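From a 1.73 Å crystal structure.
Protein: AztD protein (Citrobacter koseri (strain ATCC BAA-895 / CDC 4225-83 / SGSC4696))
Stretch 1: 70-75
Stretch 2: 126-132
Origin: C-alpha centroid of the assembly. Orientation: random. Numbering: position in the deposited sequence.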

# COMPACT_ATOMS: atom_id res chain seq x y z
N LEU B 70 -14.15 8.58 16.80
CA LEU B 70 -14.10 8.02 15.46
C LEU B 70 -12.74 7.41 15.16
O LEU B 70 -11.70 7.97 15.53
CB LEU B 70 -14.42 9.09 14.40
CG LEU B 70 -15.82 9.70 14.46
CD1 LEU B 70 -15.97 10.82 13.45
CD2 LEU B 70 -16.87 8.65 14.21
N SER B 71 -12.76 6.27 14.47
CA SER B 71 -11.56 5.63 13.96
C SER B 71 -11.82 5.15 12.54
O SER B 71 -12.93 4.70 12.21
CB SER B 71 -11.13 4.44 14.83
OG SER B 71 -10.71 4.84 16.12
N ARG B 72 -10.79 5.21 11.71
CA ARG B 72 -10.85 4.67 10.36
C ARG B 72 -10.03 3.39 10.28
O ARG B 72 -9.08 3.19 11.04
CB ARG B 72 -10.33 5.66 9.31
CG ARG B 72 -8.89 6.11 9.51
CD ARG B 72 -8.30 6.71 8.24
NE ARG B 72 -7.95 5.68 7.26
CZ ARG B 72 -7.50 5.95 6.03
NH1 ARG B 72 -7.35 7.20 5.63
NH2 ARG B 72 -7.18 4.96 5.21
N SER B 73 -10.40 2.54 9.34
CA SER B 73 -9.60 1.38 9.01
C SER B 73 -8.42 1.80 8.14
O SER B 73 -8.41 2.86 7.52
CB SER B 73 -10.42 0.34 8.26
OG SER B 73 -10.74 0.82 6.97
N GLU B 74 -7.40 0.93 8.10
CA GLU B 74 -6.26 1.19 7.22
C GLU B 74 -6.69 1.28 5.76
O GLU B 74 -6.22 2.16 5.03
CB GLU B 74 -5.21 0.09 7.41
CG GLU B 74 -4.50 0.17 8.74
CD GLU B 74 -3.31 -0.75 8.86
OE1 GLU B 74 -3.31 -1.85 8.24
OE2 GLU B 74 -2.36 -0.37 9.58
N SER B 75 -7.58 0.39 5.32
CA SER B 75 -8.06 0.44 3.94
C SER B 75 -8.86 1.70 3.67
O SER B 75 -9.03 2.06 2.50
CB SER B 75 -8.95 -0.77 3.63
OG SER B 75 -10.24 -0.61 4.20
N HIS B 126 -10.85 1.57 23.66
CA HIS B 126 -9.87 1.67 22.58
C HIS B 126 -10.19 0.73 21.43
O HIS B 126 -10.53 -0.44 21.62
CB HIS B 126 -8.47 1.41 23.11
CG HIS B 126 -7.89 2.57 23.85
ND1 HIS B 126 -6.85 3.33 23.37
CD2 HIS B 126 -8.24 3.13 25.04
CE1 HIS B 126 -6.56 4.29 24.22
NE2 HIS B 126 -7.40 4.20 25.25
N PHE B 127 -10.07 1.27 20.23
CA PHE B 127 -10.27 0.54 18.98
C PHE B 127 -8.93 0.45 18.28
O PHE B 127 -8.21 1.44 18.18
CB PHE B 127 -11.29 1.28 18.11
CG PHE B 127 -11.41 0.77 16.71
CD1 PHE B 127 -10.53 1.19 15.72
CD2 PHE B 127 -12.42 -0.11 16.37
CE1 PHE B 127 -10.65 0.72 14.43
CE2 PHE B 127 -12.55 -0.57 15.07
CZ PHE B 127 -11.66 -0.16 14.11
N VAL B 128 -8.58 -0.75 17.82
CA VAL B 128 -7.37 -0.96 17.02
C VAL B 128 -7.73 -1.81 15.82
O VAL B 128 -8.31 -2.89 15.96
CB VAL B 128 -6.24 -1.64 17.81
CG1 VAL B 128 -5.02 -1.83 16.91
CG2 VAL B 128 -5.85 -0.84 19.04
N GLU B 129 -7.38 -1.33 14.63
CA GLU B 129 -7.52 -2.10 13.41
C GLU B 129 -6.19 -2.11 12.67
O GLU B 129 -5.47 -1.11 12.65
CB GLU B 129 -8.62 -1.54 12.51
CG GLU B 129 -8.87 -2.32 11.23
CD GLU B 129 -7.96 -1.91 10.09
OE1 GLU B 129 -7.42 -0.78 10.14
OE2 GLU B 129 -7.81 -2.70 9.14
N ARG B 130 -5.84 -3.27 12.10
CA ARG B 130 -4.67 -3.34 11.24
C ARG B 130 -4.84 -4.50 10.28
O ARG B 130 -5.24 -5.59 10.68
CB ARG B 130 -3.37 -3.49 12.05
CG ARG B 130 -3.41 -4.54 13.16
CD ARG B 130 -2.11 -4.51 13.98
NE ARG B 130 -0.94 -4.76 13.15
CZ ARG B 130 -0.56 -5.96 12.71
NH1 ARG B 130 -1.24 -7.03 13.02
NH2 ARG B 130 0.51 -6.08 11.94
N GLN B 131 -4.56 -4.24 9.00
CA GLN B 131 -4.61 -5.28 7.96
C GLN B 131 -5.99 -5.94 7.87
O GLN B 131 -6.11 -7.09 7.44
CB GLN B 131 -3.52 -6.32 8.18
CG GLN B 131 -2.14 -5.70 8.29
CD GLN B 131 -1.06 -6.71 8.58
OE1 GLN B 131 -1.27 -7.70 9.29
NE2 GLN B 131 0.11 -6.46 8.02
N GLY B 132 -7.03 -5.21 8.24
CA GLY B 132 -8.38 -5.72 8.24
C GLY B 132 -8.78 -6.40 9.52
O GLY B 132 -9.97 -6.69 9.71
O HOH W 1 -8.23 3.65 16.86
O HOH W 2 -6.93 1.58 11.59
O HOH W 3 -8.18 -2.17 6.59

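Strands 70-72 and 126-130 run nearly parallel, with 9° between their N-to-C directions, but their axes approach no closer than 8.1 Å. That spacing is too wide for backbone-to-backbone pairing, and no hydrogen bond runs from main chain to main chain between the two stretches. Side chains and waters fill the gap instead, and the contact is modest, burying 292 Å² summed over both sides.

Two direct hydrogen bonds cross the interface, and each joins a glutamate carboxylate to a backbone amide. Glu74 N donates to Glu129 OE1 at 2.7 Å with an N-H...O angle of 156°. In return, Gln131 N donates to Glu74 OE1 at 2.8 Å and 162°. Both distances are short and both angles reasonably straight, so the assignments are secure. The arrangement is reciprocal: each stretch supplies one carboxylate and one amide, and the CA-to-CB bonds of both glutamates point toward the other stretch. Glu129 reaches across with chi1 at -178° (t) and chi2 at -86° (m), whereas Glu74 uses m and t, extending its carboxylate past Arg130, where Glu74 OE1 lies 3.6 Å from Arg130 CA, to the amide of Gln131.

Glu129 is the more heavily used acid. Besides accepting from the amide of Glu74, its OE1 lies 2.8 Å from water 2, which is placed to donate both to Glu129 OE1 and, at 2.7 Å, to Arg72 O; counting atoms elsewhere, this water has more acceptors in reach than protons, so the two need not both be served at once. The other oxygen, Glu129 OE2, accepts from Gly132 N at 2.8 Å (142°), tying the side chain to the turn that follows its own strand, and from water 3 at 2.6 Å. Water 3 in turn accepts from Ser75 N at 2.9 Å, making a water-mediated link between the stretches. A carboxylate suits this site because its two oxygens can serve several donors at once. Gly132 suits the turn: at its phi/psi of 89/-13, a CB would be jammed against the preceding carbonyl oxygen.

Nearer the start of the strands the contact is chiefly apolar. The CA-to-CB bonds of Ser71 and Phe127 each point toward the other stretch, and Ser71 CB packs 3.4 Å from Phe127 CD1 in an oblique approach to the ring. The serine hydroxyl remains satisfied: Ser71 OG lies 2.8 Å from water 1 in a hydrogen bond of undecided direction, and that water donates to Phe127 O at 2.6 Å. Ser73 is buried, and Glu129 OE1 lies 3.3 Å from Ser73 CA and 3.7 Å from Ser73 CB.

The CA-to-CB bond of Arg72 points away from the other stretch, and its side chain instead braces its own stretch. Arg72 NE donates to Ser73 O at 2.9 Å and 164°, and Arg72 NH2 donates to Glu74 O at 3.0 Å and 133°, with a weak additional bond from Arg72 NH2 to Ser73 O at 3.4 Å; NH1 is satisfied elsewhere in the structure. The guanidinium thus engages the carbonyls of Ser73 and Glu74.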